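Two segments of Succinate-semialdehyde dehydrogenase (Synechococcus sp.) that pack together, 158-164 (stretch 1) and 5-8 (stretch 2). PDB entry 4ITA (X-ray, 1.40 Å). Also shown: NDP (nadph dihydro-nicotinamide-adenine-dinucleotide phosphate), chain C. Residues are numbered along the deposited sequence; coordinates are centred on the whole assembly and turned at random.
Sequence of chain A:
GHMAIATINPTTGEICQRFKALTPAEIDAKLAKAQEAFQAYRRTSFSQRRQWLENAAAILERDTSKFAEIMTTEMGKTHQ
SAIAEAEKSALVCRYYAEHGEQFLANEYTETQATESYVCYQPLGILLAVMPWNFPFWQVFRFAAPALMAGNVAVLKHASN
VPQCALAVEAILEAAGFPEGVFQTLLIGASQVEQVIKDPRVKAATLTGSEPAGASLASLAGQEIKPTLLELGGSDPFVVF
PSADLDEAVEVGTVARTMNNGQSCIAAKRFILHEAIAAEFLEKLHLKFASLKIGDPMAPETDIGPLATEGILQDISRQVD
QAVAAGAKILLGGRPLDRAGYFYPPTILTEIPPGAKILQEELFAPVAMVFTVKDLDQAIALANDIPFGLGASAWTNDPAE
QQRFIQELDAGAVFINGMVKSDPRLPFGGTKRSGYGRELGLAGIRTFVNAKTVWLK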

# COMPACT_ATOMS: atom_id res chain seq x y z
N ALA A 158 -1.33 -22.34 5.05
CA ALA A 158 -0.12 -23.11 5.28
C ALA A 158 -0.38 -24.59 4.97
O ALA A 158 -1.49 -25.09 5.18
CB ALA A 158 0.32 -22.95 6.72
N SER A 159 0.64 -25.28 4.49
CA SER A 159 0.47 -26.66 4.02
C SER A 159 0.19 -27.67 5.13
O SER A 159 -0.24 -28.79 4.84
CB SER A 159 1.70 -27.09 3.22
OG SER A 159 1.71 -26.48 1.94
N ASN A 160 0.43 -27.27 6.37
CA ASN A 160 0.19 -28.14 7.52
C ASN A 160 -1.15 -27.89 8.21
O ASN A 160 -1.47 -28.56 9.19
CB ASN A 160 1.32 -28.01 8.53
CG ASN A 160 1.47 -26.60 9.06
OD1 ASN A 160 1.30 -25.63 8.32
ND2 ASN A 160 1.79 -26.47 10.35
N VAL A 161 -1.95 -26.96 7.70
CA VAL A 161 -3.31 -26.80 8.23
C VAL A 161 -4.43 -26.94 7.18
O VAL A 161 -5.36 -26.11 7.13
CB VAL A 161 -3.47 -25.49 9.07
CG1 VAL A 161 -2.61 -25.55 10.32
CG2 VAL A 161 -3.12 -24.25 8.25
N PRO A 162 -4.38 -28.00 6.36
CA PRO A 162 -5.41 -28.15 5.33
C PRO A 162 -6.82 -28.31 5.90
O PRO A 162 -7.77 -27.79 5.32
CB PRO A 162 -4.97 -29.41 4.57
CG PRO A 162 -4.18 -30.19 5.56
CD PRO A 162 -3.46 -29.15 6.37
N GLN A 163 -6.98 -29.02 7.02
CA GLN A 163 -8.32 -29.16 7.59
C GLN A 163 -8.87 -27.83 8.10
O GLN A 163 -10.06 -27.56 7.97
CB GLN A 163 -8.36 -30.23 8.68
CG GLN A 163 -8.05 -31.62 8.17
CD GLN A 163 -8.24 -32.67 9.25
OE1 GLN A 163 -9.31 -32.75 9.87
NE2 GLN A 163 -7.21 -33.47 9.48
N CYS A 164 -8.01 -27.00 8.68
CA CYS A 164 -8.45 -25.66 9.08
C CYS A 164 -8.88 -24.85 7.87
O CYS A 164 -9.92 -24.21 7.88
CB CYS A 164 -7.33 -24.91 9.83
SG CYS A 164 -6.94 -25.56 11.47
PA NDP C . 6.10 -18.99 6.42
O1A NDP C . 6.41 -17.65 5.83
O2A NDP C . 7.07 -20.13 6.22
O5B NDP C . 4.68 -19.47 5.87
C5B NDP C . 3.53 -18.62 5.87
C4B NDP C . 2.69 -18.84 4.62
O4B NDP C . 3.45 -18.43 3.48
C3B NDP C . 2.34 -20.30 4.37
O3B NDP C . 1.08 -20.36 3.70
C2B NDP C . 3.44 -20.75 3.42
O2B NDP C . 3.07 -21.85 2.60
C1B NDP C . 3.54 -19.52 2.56
N9A NDP C . 4.82 -19.35 1.86
C8A NDP C . 6.06 -19.63 2.30
N7A NDP C . 6.98 -19.29 1.36
C5A NDP C . 6.31 -18.76 0.32
C6A NDP C . 6.65 -18.20 -1.00
N6A NDP C . 7.94 -18.13 -1.39
N1A NDP C . 5.64 -17.77 -1.77
C2A NDP C . 4.35 -17.83 -1.39
N3A NDP C . 3.97 -18.34 -0.21
C4A NDP C . 4.89 -18.80 0.66
O3 NDP C . 5.83 -18.67 7.99
PN NDP C . 6.09 -19.49 9.37
O1N NDP C . 7.43 -20.20 9.35
O2N NDP C . 4.83 -20.25 9.68
O5D NDP C . 6.22 -18.28 10.42
C5D NDP C . 5.10 -17.45 10.70
C4D NDP C . 5.50 -15.99 10.60
O4D NDP C . 4.33 -15.17 10.48
C3D NDP C . 6.24 -15.50 11.83
O3D NDP C . 7.34 -14.67 11.45
C2D NDP C . 5.14 -14.72 12.55
O2D NDP C . 5.71 -13.77 13.45
C1D NDP C . 4.42 -14.07 11.39
N1N NDP C . 3.10 -13.60 11.81
C2N NDP C . 2.68 -12.37 11.50
C3N NDP C . 1.68 -11.76 12.26
C7N NDP C . 1.16 -10.39 11.92
O7N NDP C . -0.06 -10.21 11.91
N7N NDP C . 2.02 -9.41 11.64
C4N NDP C . 1.09 -12.45 13.46
C5N NDP C . 1.28 -13.89 13.35
C6N NDP C . 2.28 -14.41 12.53
P2B NDP C . 3.58 -23.34 2.93
O1X NDP C . 2.96 -24.14 1.82
O2X NDP C . 5.09 -23.31 2.88
O3X NDP C . 3.05 -23.73 4.28
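Stretch 2, residues 5-8: IATI

Two direct hydrogen bonds fix residues 5-8 against the turn and helix start of stretch 1. In the shorter, Gln163 NE2 donates to Thr7 OG1 at 2.9 Å. The CA-to-CB bond of Gln163 points sideways, but its long side chain (chi1 m, chi2 t) brings the terminal amide up to the threonine hydroxyl, whose short side chain holds the acceptor oxygen near the strand backbone. In the other, Ala6 N donates to Ser159 O at 3.1 Å, with an N-H...O angle of 154°, joining main chain to main chain and so making no demand on either side chain. Ser159 also serves the cofactor: its N and OG donate to NDP O3X and O1X at 2.9 and 2.7 Å, respectively, while its carbonyl remains available to the strand.

One water extends this polar contact: it accepts from Ile8 N at 2.8 Å and donates to Asn160 O at 2.7 Å, bridging backbones that do not meet directly there.

The register agrees with the Ala6 N to Ser159 O bond. Ser159 lies nearest Ile5, with 4.6 Å between their CA atoms, and Asn160 nearest Ala6, with 5.5 Å from CA to CA, so over these two pairs both chains advance in the same direction. Residues 6-8 are an extended strand, whereas 158-161 form a type I turn closed by Val161 N to Ala158 O at 3.2 Å. Two CA-H...O contacts reinforce the pairing: Ile5 CA to Ser159 O at 3.4 Å, and Asn160 CA to Ala6 O at 3.5 Å.

Apolar packing completes the contact. Pro162, in the first turn of the helix, where its lack of an amide hydrogen costs little, has its CA-to-CB bond pointing toward stretch 2, and its CB lies 3.7 Å from Ile5 CG2. Ala6 points its small side chain away, leaving its backbone to make the contact.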

# COMPACT_ATOMS: atom_id res chain seq x y z
N ILE A 5 1.15 -31.27 1.49
CA ILE A 5 -0.05 -30.82 2.18
C ILE A 5 -0.64 -31.97 2.99
O ILE A 5 -1.13 -32.96 2.44
CB ILE A 5 -1.10 -30.29 1.18
CG1 ILE A 5 -0.50 -29.18 0.32
CG2 ILE A 5 -2.34 -29.82 1.93
CD1 ILE A 5 -1.38 -28.77 -0.84
N ALA A 6 -0.58 -31.84 4.30
CA ALA A 6 -0.94 -32.94 5.18
C ALA A 6 -1.23 -32.48 6.59
O ALA A 6 -0.69 -31.48 7.07
CB ALA A 6 0.18 -33.99 5.19
N THR A 7 -2.10 -33.22 7.26
CA THR A 7 -2.25 -33.10 8.70
C THR A 7 -1.23 -34.02 9.36
O THR A 7 -1.30 -35.24 9.20
CB THR A 7 -3.66 -33.50 9.18
OG1 THR A 7 -4.64 -32.68 8.53
CG2 THR A 7 -3.78 -33.35 10.70
N ILE A 8 -0.27 -33.42 10.05
CA ILE A 8 0.67 -34.18 10.87
C ILE A 8 0.54 -33.66 12.30
O ILE A 8 0.87 -32.51 12.58
CB ILE A 8 2.11 -34.03 10.38
CG1 ILE A 8 2.21 -34.49 8.92
CG2 ILE A 8 3.05 -34.84 11.26
CD1 ILE A 8 3.57 -34.25 8.28
O HOH W 1 -0.62 -30.71 10.50